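Local coordinates for NTD biosynthesis operon protein NtdA (Bacillus subtilis subsp. subtilis, PDB 4K2M) that catalyses the reversible pyridoxal phosphate-dependent transfer of an amino group from glutamate to 3-dehydro-glucose 6-phosphate, giving kanosamine 6-phosphate for antibiotic biosynthesis, at residues Lys5-Ser10 and Lys30-Glu35; Ser275-Glu280 and Gly292-Met297; Gln334-Ile339 and Val436-Ile441. All blocks are in the same frame, centred on the assembly; numbering follows the deposited sequence.

In the fold
Contact 2 is the buried one and belongs to the active site; contacts 1 and 3 are partly buried packing away from it. Contact 1 pairs two strands of the N-terminal domain through main-chain hydrogen bonds, whereas contact 3 meets through side chains alone, between the turn after helix 331-335 and the last helix, 423-441. Contact 2 joins two parts of the loop region between helices 265-275 and 299-308 and combines main-chain bonds with phosphate-binding side chains, the second subunit lying against it. No two contacts share an element or touch: the centres of contacts 1 and 2 lie about 40 Å apart, and contacts 2 and 3 occupy opposite sides of the chain's centre.

Contact 1: Lys5-Ser10 and Lys30-Glu35; sequences KQVKIS and KELVIE. With EDO (1,2-ethanediol), chain H.
Four main-chain hydrogen bonds join residues 5-10 to residues 30-35, with N-H...O angles of 162° or more. Val-7 N donates to Glu-31 O at 2.7 Å and Ile-9 N to Val-33 O at 2.8 Å, both donors in the carbonyl plane. Val-33 N reaches Val-7 O, and Glu-35 N reaches Ile-9 O at 3.0 Å, each from above the carbonyl plane. This is parallel pairing, the strand segments 26° apart, and with helix 13-24 as the connection it forms a beta-alpha-beta unit of the N-terminal domain. On the sheet face bearing Val-7, Leu-32, Ile-9 and Ile-34, Leu-32 CD2 lies alongside Val-7 CB at 3.7 Å, the two side chains pointing the same way. Helix 13-24 covers this face, Leu-19 meeting Ile-9 and His-22 meeting Val-7. On the face of Lys-8 and Val-33, the lysine chain bends at chi2, chi3 and chi4, which brings NZ to Gln-6 OE1 at 2.5 Å, in the carbonyl plane. Glu-35 OE1 lies 3.3 Å from Ser-10 CB; the Ser-10 hydroxyl instead bonds Glu-15 and Lys-12 N. At the other end Glu-31 OE2 takes the amide of Gly-29, while OE1 accepts a bond from an ethanediol probably left by crystallisation.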
loop_
_atom_site.group_PDB
_atom_site.type_symbol
_atom_site.label_atom_id
_atom_site.label_comp_id
_atom_site.label_asym_id
_atom_site.label_seq_id
_atom_site.Cartn_x
_atom_site.Cartn_y
_atom_site.Cartn_z
ATOM N N LYS A 5 -7.219 -41.591 -19.368
ATOM C CA LYS A 5 -7.690 -40.281 -18.926
ATOM C C LYS A 5 -6.517 -39.327 -18.833
ATOM O O LYS A 5 -5.445 -39.694 -18.329
ATOM C CB LYS A 5 -8.376 -40.367 -17.568
ATOM C CG LYS A 5 -9.713 -41.066 -17.595
ATOM C CD LYS A 5 -10.354 -40.990 -16.218
ATOM C CE LYS A 5 -11.631 -41.807 -16.151
ATOM N NZ LYS A 5 -12.059 -42.044 -14.745
ATOM N N GLN A 6 -6.718 -38.104 -19.317
ATOM C CA GLN A 6 -5.698 -37.067 -19.215
ATOM C C GLN A 6 -5.694 -36.505 -17.800
ATOM O O GLN A 6 -6.730 -36.477 -17.131
ATOM C CB GLN A 6 -5.958 -35.960 -20.240
ATOM C CG GLN A 6 -5.908 -36.470 -21.689
ATOM C CD GLN A 6 -6.421 -35.452 -22.702
ATOM O OE1 GLN A 6 -6.726 -34.311 -22.352
ATOM N NE2 GLN A 6 -6.523 -35.866 -23.962
ATOM N N VAL A 7 -4.517 -36.088 -17.343
ATOM C CA VAL A 7 -4.397 -35.414 -16.062
ATOM C C VAL A 7 -4.113 -33.961 -16.374
ATOM O O VAL A 7 -2.992 -33.607 -16.724
ATOM C CB VAL A 7 -3.252 -36.012 -15.225
ATOM C CG1 VAL A 7 -3.140 -35.306 -13.867
ATOM C CG2 VAL A 7 -3.473 -37.506 -15.032
ATOM N N LYS A 8 -5.142 -33.120 -16.287
ATOM C CA LYS A 8 -4.975 -31.705 -16.595
ATOM C C LYS A 8 -4.256 -31.054 -15.427
ATOM O O LYS A 8 -4.777 -31.051 -14.303
ATOM C CB LYS A 8 -6.332 -31.029 -16.783
ATOM C CG LYS A 8 -7.150 -31.573 -17.949
ATOM C CD LYS A 8 -6.577 -31.085 -19.266
ATOM C CE LYS A 8 -6.509 -32.203 -20.290
ATOM N NZ LYS A 8 -7.846 -32.695 -20.760
ATOM N N ILE A 9 -3.072 -30.505 -15.678
ATOM C CA ILE A 9 -2.366 -29.779 -14.626
ATOM C C ILE A 9 -2.721 -28.300 -14.694
ATOM O O ILE A 9 -2.176 -27.558 -15.512
ATOM C CB ILE A 9 -0.851 -29.970 -14.710
ATOM C CG1 ILE A 9 -0.509 -31.455 -14.596
ATOM C CG2 ILE A 9 -0.151 -29.183 -13.615
ATOM C CD1 ILE A 9 0.933 -31.780 -14.943
ATOM N N SER A 10 -3.649 -27.884 -13.832
ATOM C CA SER A 10 -4.062 -26.485 -13.749
ATOM C C SER A 10 -3.358 -25.813 -12.584
ATOM O O SER A 10 -3.308 -24.579 -12.500
ATOM C CB SER A 10 -5.555 -26.401 -13.510
ATOM O OG SER A 10 -5.881 -27.102 -12.328
ATOM N N LYS A 30 2.748 -38.719 -21.395
ATOM C CA LYS A 30 1.989 -37.736 -22.173
ATOM C C LYS A 30 0.609 -37.437 -21.598
ATOM O O LYS A 30 -0.009 -36.435 -21.961
ATOM C CB LYS A 30 1.863 -38.215 -23.633
ATOM C CG LYS A 30 1.004 -39.462 -23.785
ATOM C CD LYS A 30 1.115 -40.050 -25.194
ATOM C CE LYS A 30 0.314 -41.361 -25.272
ATOM N NZ LYS A 30 0.255 -41.872 -26.665
ATOM N N GLU A 31 0.134 -38.285 -20.689
ATOM C CA GLU A 31 -1.192 -38.110 -20.113
ATOM C C GLU A 31 -1.208 -36.907 -19.173
ATOM O O GLU A 31 -2.284 -36.389 -18.836
ATOM C CB GLU A 31 -1.642 -39.373 -19.373
ATOM C CG GLU A 31 -0.888 -39.667 -18.074
ATOM C CD GLU A 31 0.511 -40.244 -18.290
ATOM O OE1 GLU A 31 0.834 -40.681 -19.423
ATOM O OE2 GLU A 31 1.291 -40.262 -17.311
ATOM N N LEU A 32 -0.018 -36.465 -18.767
ATOM C CA LEU A 32 0.124 -35.289 -17.913
ATOM C C LEU A 32 0.166 -34.052 -18.795
ATOM O O LEU A 32 1.176 -33.785 -19.445
ATOM C CB LEU A 32 1.420 -35.368 -17.100
ATOM C CG LEU A 32 1.537 -36.529 -16.115
ATOM C CD1 LEU A 32 2.869 -36.489 -15.364
ATOM C CD2 LEU A 32 0.373 -36.508 -15.138
ATOM N N VAL A 33 -0.928 -33.295 -18.806
ATOM C CA VAL A 33 -1.058 -32.157 -19.719
ATOM C C VAL A 33 -0.920 -30.854 -18.941
ATOM O O VAL A 33 -1.763 -30.549 -18.111
ATOM C CB VAL A 33 -2.417 -32.181 -20.438
ATOM C CG1 VAL A 33 -2.558 -30.973 -21.365
ATOM C CG2 VAL A 33 -2.579 -33.469 -21.222
ATOM N N ILE A 34 0.149 -30.105 -19.202
ATOM C CA ILE A 34 0.366 -28.830 -18.517
ATOM C C ILE A 34 -0.482 -27.742 -19.162
ATOM O O ILE A 34 -0.275 -27.404 -20.326
ATOM C CB ILE A 34 1.835 -28.394 -18.601
ATOM C CG1 ILE A 34 2.747 -29.454 -17.976
ATOM C CG2 ILE A 34 2.021 -27.063 -17.891
ATOM C CD1 ILE A 34 4.252 -29.144 -18.091
ATOM N N GLU A 35 -1.434 -27.181 -18.421
ATOM C CA GLU A 35 -2.220 -26.089 -18.978
ATOM C C GLU A 35 -1.334 -24.883 -19.258
ATOM O O GLU A 35 -0.424 -24.555 -18.476
ATOM C CB GLU A 35 -3.386 -25.720 -18.063
ATOM C CG GLU A 35 -4.370 -26.875 -17.880
ATOM C CD GLU A 35 -5.597 -26.484 -17.082
ATOM O OE1 GLU A 35 -5.656 -25.326 -16.601
ATOM O OE2 GLU A 35 -6.498 -27.340 -16.937
HETATM C C1 EDO H . 0.579 -43.530 -21.022
HETATM O O1 EDO H . -0.348 -42.476 -20.759
HETATM C C2 EDO H . -0.122 -44.875 -20.848
HETATM O O2 EDO H . -1.415 -44.815 -21.450
#

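Contact 2: Ser275-Glu280 and Gly292-Met297; sequences SYHGFE and GFNSKM. With O1G (3-deoxy-3-[(E)-({3-hydroxy-2-methyl-5-[(phosphonooxy)methyl]pyridin-4-yl}methylidene)amino]-6-O-phosphono-alpha-D-gluco pyranose), chain I.
Two main-chain hydrogen bonds hold residues 275-280 against residues 292-297. Ser-295 N donates to Ser-275 O at 2.9 Å from above the carbonyl plane, and His-277 N donates to Phe-293 O at 2.7 Å along a lone pair, though bent, with an N-H...O angle of 145°. Beyond them a type I' turn from Tyr-276 to Phe-279 closes with Phe-279 N on Tyr-276 O. Gly-292, without a side chain, lets its CA come within 3.4 Å of Gly-278 N. Ser-275 OG bonds Ile-272 O and also accepts from a water, which in turn takes a bond from Lys-296 NZ. The lysine, bent at chi3 and chi4, crosses Tyr-276 obliquely, CD lying 3.6 Å from CD1. Tyr-276 CG is anti to the backbone N (chi1 -162°), and the hydroxyl donates to OP7 of the sugar phosphate at 2.7 Å. Asn-294 sends ND2 to OP1, on the cofactor phosphate, also at 2.7 Å though bent, at an N-H...O angle of 135°. Its CB lies against the CE1-NE2 side of the His-277 ring, the two side chains pointing the same way, while Phe-153 of the second subunit meets that ring edge-to-face. Asn-158 of the second subunit bonds His-277 O. Gln-227, Ser-244 and Tyr-248 of the second subunit also bind this external aldimine, so the site is the composite, dimer-interface active site of a fold-type I (aspartate aminotransferase fold) enzyme.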
loop_
_atom_site.group_PDB
_atom_site.type_symbol
_atom_site.label_atom_id
_atom_site.label_comp_id
_atom_site.label_asym_id
_atom_site.label_seq_id
_atom_site.Cartn_x
_atom_site.Cartn_y
_atom_site.Cartn_z
ATOM N N SER A 275 -11.230 2.075 -5.224
ATOM C CA SER A 275 -9.797 1.763 -5.123
ATOM C C SER A 275 -8.937 2.959 -5.499
ATOM O O SER A 275 -7.725 3.011 -5.210
ATOM C CB SER A 275 -9.452 0.601 -6.051
ATOM O OG SER A 275 -9.337 1.064 -7.397
ATOM N N TYR A 276 -9.543 3.917 -6.190
ATOM C CA TYR A 276 -8.774 5.057 -6.661
ATOM C C TYR A 276 -9.537 6.380 -6.563
ATOM O O TYR A 276 -9.998 6.927 -7.573
ATOM C CB TYR A 276 -8.245 4.796 -8.077
ATOM C CG TYR A 276 -7.114 5.707 -8.485
ATOM C CD1 TYR A 276 -5.924 5.731 -7.769
ATOM C CD2 TYR A 276 -7.227 6.529 -9.605
ATOM C CE1 TYR A 276 -4.871 6.568 -8.150
ATOM C CE2 TYR A 276 -6.191 7.364 -9.995
ATOM C CZ TYR A 276 -5.013 7.371 -9.261
ATOM O OH TYR A 276 -3.975 8.183 -9.636
ATOM N N HIS A 277 -9.672 6.853 -5.324
ATOM C CA HIS A 277 -10.090 8.229 -5.011
ATOM C C HIS A 277 -11.523 8.591 -5.375
ATOM O O HIS A 277 -11.933 9.751 -5.247
ATOM C CB HIS A 277 -9.106 9.242 -5.612
ATOM C CG HIS A 277 -7.752 9.210 -4.969
ATOM N ND1 HIS A 277 -7.566 9.473 -3.626
ATOM C CD2 HIS A 277 -6.524 8.931 -5.473
ATOM C CE1 HIS A 277 -6.282 9.354 -3.331
ATOM N NE2 HIS A 277 -5.629 9.035 -4.435
ATOM N N GLY A 278 -12.293 7.601 -5.803
ATOM C CA GLY A 278 -13.675 7.859 -6.187
ATOM C C GLY A 278 -13.754 8.382 -7.609
ATOM O O GLY A 278 -14.805 8.855 -8.042
ATOM N N PHE A 279 -12.646 8.301 -8.339
ATOM C CA PHE A 279 -12.597 8.856 -9.687
ATOM C C PHE A 279 -13.371 7.998 -10.680
ATOM O O PHE A 279 -13.442 6.765 -10.544
ATOM C CB PHE A 279 -11.159 8.940 -10.210
ATOM C CG PHE A 279 -10.273 9.928 -9.472
ATOM C CD1 PHE A 279 -10.806 11.003 -8.768
ATOM C CD2 PHE A 279 -8.891 9.747 -9.486
ATOM C CE1 PHE A 279 -9.968 11.904 -8.100
ATOM C CE2 PHE A 279 -8.039 10.644 -8.825
ATOM C CZ PHE A 279 -8.572 11.720 -8.134
ATOM N N GLU A 280 -13.922 8.648 -11.697
ATOM C CA GLU A 280 -14.411 7.921 -12.869
ATOM C C GLU A 280 -13.311 6.985 -13.367
ATOM O O GLU A 280 -12.128 7.342 -13.369
ATOM C CB GLU A 280 -14.794 8.909 -13.971
ATOM C CG GLU A 280 -15.178 8.237 -15.281
ATOM C CD GLU A 280 -16.108 9.093 -16.120
ATOM O OE1 GLU A 280 -16.899 9.862 -15.535
ATOM O OE2 GLU A 280 -16.045 8.994 -17.363
ATOM N N GLY A 292 -13.073 7.897 -2.289
ATOM C CA GLY A 292 -12.432 6.621 -2.531
ATOM C C GLY A 292 -11.112 6.603 -1.804
ATOM O O GLY A 292 -10.778 7.557 -1.106
ATOM N N PHE A 293 -10.363 5.517 -1.960
ATOM C CA PHE A 293 -9.081 5.371 -1.276
ATOM C C PHE A 293 -7.942 5.449 -2.260
ATOM O O PHE A 293 -8.158 5.558 -3.464
ATOM C CB PHE A 293 -9.024 4.015 -0.575
ATOM C CG PHE A 293 -10.132 3.806 0.407
ATOM C CD1 PHE A 293 -9.987 4.209 1.728
ATOM C CD2 PHE A 293 -11.320 3.205 0.013
ATOM C CE1 PHE A 293 -11.012 4.016 2.648
ATOM C CE2 PHE A 293 -12.348 3.018 0.923
ATOM C CZ PHE A 293 -12.192 3.422 2.240
ATOM N N ASN A 294 -6.714 5.408 -1.749
ATOM C CA ASN A 294 -5.555 5.262 -2.614
ATOM C C ASN A 294 -5.057 3.837 -2.479
ATOM O O ASN A 294 -4.042 3.583 -1.816
ATOM C CB ASN A 294 -4.453 6.238 -2.203
ATOM C CG ASN A 294 -3.288 6.253 -3.179
ATOM O OD1 ASN A 294 -3.360 5.668 -4.265
ATOM N ND2 ASN A 294 -2.193 6.927 -2.795
ATOM N N SER A 295 -5.746 2.901 -3.128
ATOM C CA SER A 295 -5.530 1.500 -2.798
ATOM C C SER A 295 -5.430 0.562 -3.982
ATOM O O SER A 295 -5.800 -0.600 -3.850
ATOM C CB SER A 295 -6.626 1.012 -1.858
ATOM O OG SER A 295 -6.617 1.748 -0.646
ATOM N N LYS A 296 -4.947 1.048 -5.127
ATOM C CA LYS A 296 -4.568 0.148 -6.212
ATOM C C LYS A 296 -3.235 -0.525 -5.898
ATOM O O LYS A 296 -2.409 0.018 -5.165
ATOM C CB LYS A 296 -4.442 0.905 -7.539
ATOM C CG LYS A 296 -5.752 1.466 -8.066
ATOM C CD LYS A 296 -5.515 2.428 -9.230
ATOM C CE LYS A 296 -4.892 1.712 -10.424
ATOM N NZ LYS A 296 -5.708 0.522 -10.825
ATOM N N MET A 297 -3.005 -1.701 -6.468
ATOM C CA MET A 297 -1.675 -2.316 -6.388
ATOM C C MET A 297 -0.680 -1.449 -7.159
ATOM O O MET A 297 -1.061 -0.774 -8.121
ATOM C CB MET A 297 -1.730 -3.720 -7.002
ATOM C CG MET A 297 -0.419 -4.472 -7.000
ATOM S SD MET A 297 -0.782 -6.136 -7.608
ATOM C CE MET A 297 0.752 -6.978 -7.262
HETATM P P O1G I . -0.451 9.870 -1.930
HETATM C C3A O1G I . -1.103 15.567 -2.810
HETATM O O3 O1G I . -0.592 16.142 -3.927
HETATM C C1 O1G I . -1.027 13.373 -8.738
HETATM N "N1'" O1G I . -2.029 15.710 -0.644
HETATM C C2 O1G I . -1.087 14.039 -7.361
HETATM O O2 O1G I . -0.494 15.372 -7.536
HETATM C C9A O1G I . -1.534 16.331 -1.728
HETATM C C2A O1G I . -1.454 17.852 -1.737
HETATM C C3 O1G I . -0.315 13.255 -6.292
HETATM N "N3'" O1G I . -0.728 13.906 -5.042
HETATM O O1 O1G I . 0.307 13.434 -9.251
HETATM C C4 O1G I . -0.642 11.744 -6.334
HETATM O O4 O1G I . 0.478 11.211 -5.594
HETATM C C4A O1G I . -1.183 14.178 -2.761
HETATM C C4B O1G I . -0.750 13.341 -3.893
HETATM C C5 O1G I . -0.496 11.259 -7.775
HETATM O O5 O1G I . -1.380 11.976 -8.654
HETATM C C5A O1G I . -1.692 13.568 -1.627
HETATM C C5T O1G I . -1.860 12.060 -1.402
HETATM C C6 O1G I . -0.912 9.831 -7.987
HETATM C C6A O1G I . -2.111 14.361 -0.570
HETATM O OP1 O1G I . -1.574 9.099 -1.280
HETATM O OP2 O1G I . 0.895 9.440 -1.426
HETATM O OP3 O1G I . -0.589 9.837 -3.467
HETATM O OP4 O1G I . -0.544 11.437 -1.458
HETATM O O6 O1G I . -0.719 9.299 -9.247
HETATM P "P'" O1G I . -0.406 7.727 -9.402
HETATM O OP6 O1G I . 0.786 7.449 -8.502
HETATM O OP7 O1G I . -1.671 6.993 -9.001
HETATM O OP8 O1G I . -0.070 7.604 -10.884
HETATM O O HOH W 1 -8.221 0.030 -9.867
#

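Contact 3: Gln334-Ile339 and Val436-Ile441; sequences QNKGYI and VIKQEI
The chain leaves helix 331-335 through a Schellman motif, in which Gly-337 at positive phi (77°) follows Lys-336 and its N bonds Gln-334 O at 2.9 Å, while Tyr-338 N bonds Leu-333 O; the turn thereby presents Tyr-338 to the last helix, 423-441, where the closest CA pair, Tyr-338 with Ile-437, is 7.4 Å apart. No hydrogen bond crosses between residues 334-339 and 436-441, and the side chains do the joining. Tyr-338 CG stands anti to the carbonyl carbon (chi1 -53°), and the ring is flanked on opposite faces. One face receives Lys-336 CB, offset toward the rim. Over the other lies Ile-441 CG2, 4.1 Å from the centroid and 20° off the normal, a CH-pi contact. Toward the phenol end, Ile-441 CD1 lies 3.5 Å from Tyr-338 CZ; Ile-441 is poorly ordered, so both contacts are less certain. One turn back along the helix, Ile-437 divides its methyls: CG2 approaches Tyr-338 CD1 obliquely at 3.9 Å, and CD1 meets Ile-339 CG2 at 3.7 Å, the two isoleucines crossing at about a right angle. Leu-333 touches Tyr-338, Ile-339 and Ile-437, joining the same apolar patch. Beside it, the extended chains of Lys-336 and Lys-438 bring their ammonium nitrogens, both NZ, to 4.1 Å. Glu-332 OE2 forms a salt bridge with each, so one carboxylate probably offsets their mutual repulsion. The chemistry implies apolar packing between the turn after helix 331-335 and the last helix, edged by an ionic group in which a shared acid probably makes the close approach of two like charges tolerable.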
loop_
_atom_site.group_PDB
_atom_site.type_symbol
_atom_site.label_atom_id
_atom_site.label_comp_id
_atom_site.label_asym_id
_atom_site.label_seq_id
_atom_site.Cartn_x
_atom_site.Cartn_y
_atom_site.Cartn_z
ATOM N N GLN A 334 -3.254 -40.009 15.642
ATOM C CA GLN A 334 -4.684 -39.758 15.526
ATOM C C GLN A 334 -5.485 -41.038 15.748
ATOM O O GLN A 334 -6.540 -41.007 16.368
ATOM C CB GLN A 334 -5.040 -39.154 14.166
ATOM C CG GLN A 334 -6.547 -39.056 13.933
ATOM C CD GLN A 334 -6.896 -38.289 12.671
ATOM O OE1 GLN A 334 -7.410 -37.173 12.737
ATOM N NE2 GLN A 334 -6.625 -38.885 11.518
ATOM N N ASN A 335 -4.994 -42.158 15.229
ATOM C CA ASN A 335 -5.673 -43.439 15.427
ATOM C C ASN A 335 -5.847 -43.792 16.903
ATOM O O ASN A 335 -6.825 -44.437 17.286
ATOM C CB ASN A 335 -4.916 -44.568 14.710
ATOM C CG ASN A 335 -4.895 -44.395 13.209
ATOM O OD1 ASN A 335 -5.739 -43.701 12.640
ATOM N ND2 ASN A 335 -3.920 -45.027 12.555
ATOM N N LYS A 336 -4.889 -43.375 17.719
ATOM C CA LYS A 336 -4.918 -43.643 19.151
ATOM C C LYS A 336 -5.564 -42.517 19.940
ATOM O O LYS A 336 -5.548 -42.531 21.171
ATOM C CB LYS A 336 -3.508 -43.898 19.675
ATOM C CG LYS A 336 -2.897 -45.173 19.123
ATOM C CD LYS A 336 -1.608 -45.522 19.838
ATOM C CE LYS A 336 -0.958 -46.751 19.224
ATOM N NZ LYS A 336 0.450 -46.891 19.687
ATOM N N GLY A 337 -6.110 -41.537 19.222
ATOM C CA GLY A 337 -6.886 -40.470 19.824
ATOM C C GLY A 337 -6.078 -39.388 20.521
ATOM O O GLY A 337 -6.631 -38.618 21.304
ATOM N N TYR A 338 -4.779 -39.307 20.243
ATOM C CA TYR A 338 -3.953 -38.291 20.904
ATOM C C TYR A 338 -4.029 -36.923 20.215
ATOM O O TYR A 338 -3.913 -35.892 20.865
ATOM C CB TYR A 338 -2.493 -38.734 21.012
ATOM C CG TYR A 338 -2.304 -40.093 21.659
ATOM C CD1 TYR A 338 -1.256 -40.924 21.278
ATOM C CD2 TYR A 338 -3.162 -40.535 22.660
ATOM C CE1 TYR A 338 -1.077 -42.165 21.865
ATOM C CE2 TYR A 338 -2.994 -41.774 23.251
ATOM C CZ TYR A 338 -1.949 -42.582 22.851
ATOM O OH TYR A 338 -1.780 -43.813 23.442
ATOM N N ILE A 339 -4.203 -36.917 18.896
ATOM C CA ILE A 339 -4.330 -35.661 18.160
ATOM C C ILE A 339 -5.430 -35.774 17.121
ATOM O O ILE A 339 -5.910 -36.875 16.833
ATOM C CB ILE A 339 -3.017 -35.274 17.439
ATOM C CG1 ILE A 339 -2.695 -36.278 16.329
ATOM C CG2 ILE A 339 -1.859 -35.143 18.428
ATOM C CD1 ILE A 339 -1.495 -35.869 15.454
ATOM N N VAL A 436 7.234 -36.160 22.176
ATOM C CA VAL A 436 6.591 -35.258 23.138
ATOM C C VAL A 436 5.189 -35.721 23.551
ATOM O O VAL A 436 4.844 -35.700 24.735
ATOM C CB VAL A 436 6.535 -33.811 22.621
ATOM C CG1 VAL A 436 5.692 -32.935 23.556
ATOM C CG2 VAL A 436 7.942 -33.247 22.497
ATOM N N ILE A 437 4.380 -36.139 22.584
ATOM C CA ILE A 437 3.003 -36.534 22.887
ATOM C C ILE A 437 2.949 -37.782 23.769
ATOM O O ILE A 437 2.103 -37.891 24.659
ATOM C CB ILE A 437 2.151 -36.693 21.612
ATOM C CG1 ILE A 437 1.200 -35.505 21.483
ATOM C CG2 ILE A 437 1.336 -37.991 21.637
ATOM C CD1 ILE A 437 1.330 -34.760 20.189
ATOM N N LYS A 438 3.868 -38.713 23.547
ATOM C CA LYS A 438 3.903 -39.911 24.371
ATOM C C LYS A 438 4.418 -39.587 25.772
ATOM O O LYS A 438 4.164 -40.319 26.728
ATOM C CB LYS A 438 4.686 -41.022 23.670
ATOM C CG LYS A 438 4.073 -41.320 22.303
ATOM C CD LYS A 438 4.447 -42.660 21.706
ATOM C CE LYS A 438 3.568 -42.914 20.484
ATOM N NZ LYS A 438 3.573 -44.331 20.020
ATOM N N GLN A 439 5.110 -38.460 25.888
ATOM C CA GLN A 439 5.496 -37.919 27.185
ATOM C C GLN A 439 4.282 -37.273 27.870
ATOM O O GLN A 439 4.169 -37.291 29.096
ATOM C CB GLN A 439 6.605 -36.883 27.002
ATOM C CG GLN A 439 7.877 -37.142 27.782
ATOM C CD GLN A 439 8.849 -35.973 27.703
ATOM O OE1 GLN A 439 8.805 -35.173 26.766
ATOM N NE2 GLN A 439 9.725 -35.864 28.696
ATOM N N GLU A 440 3.378 -36.704 27.072
ATOM C CA GLU A 440 2.187 -36.017 27.594
ATOM C C GLU A 440 1.158 -36.979 28.172
ATOM O O GLU A 440 0.507 -36.688 29.180
ATOM C CB GLU A 440 1.500 -35.184 26.501
ATOM C CG GLU A 440 2.206 -33.886 26.138
ATOM C CD GLU A 440 2.588 -33.065 27.357
ATOM O OE1 GLU A 440 1.796 -33.007 28.326
ATOM O OE2 GLU A 440 3.692 -32.485 27.343
ATOM N N ILE A 441 1.005 -38.118 27.507
ATOM C CA ILE A 441 -0.022 -39.091 27.847
ATOM C C ILE A 441 0.444 -40.015 28.969
ATOM O O ILE A 441 -0.367 -40.687 29.610
ATOM C CB ILE A 441 -0.387 -39.942 26.619
ATOM C CG1 ILE A 441 0.846 -40.705 26.130
ATOM C CG2 ILE A 441 -0.941 -39.058 25.507
ATOM C CD1 ILE A 441 0.539 -41.836 25.171
#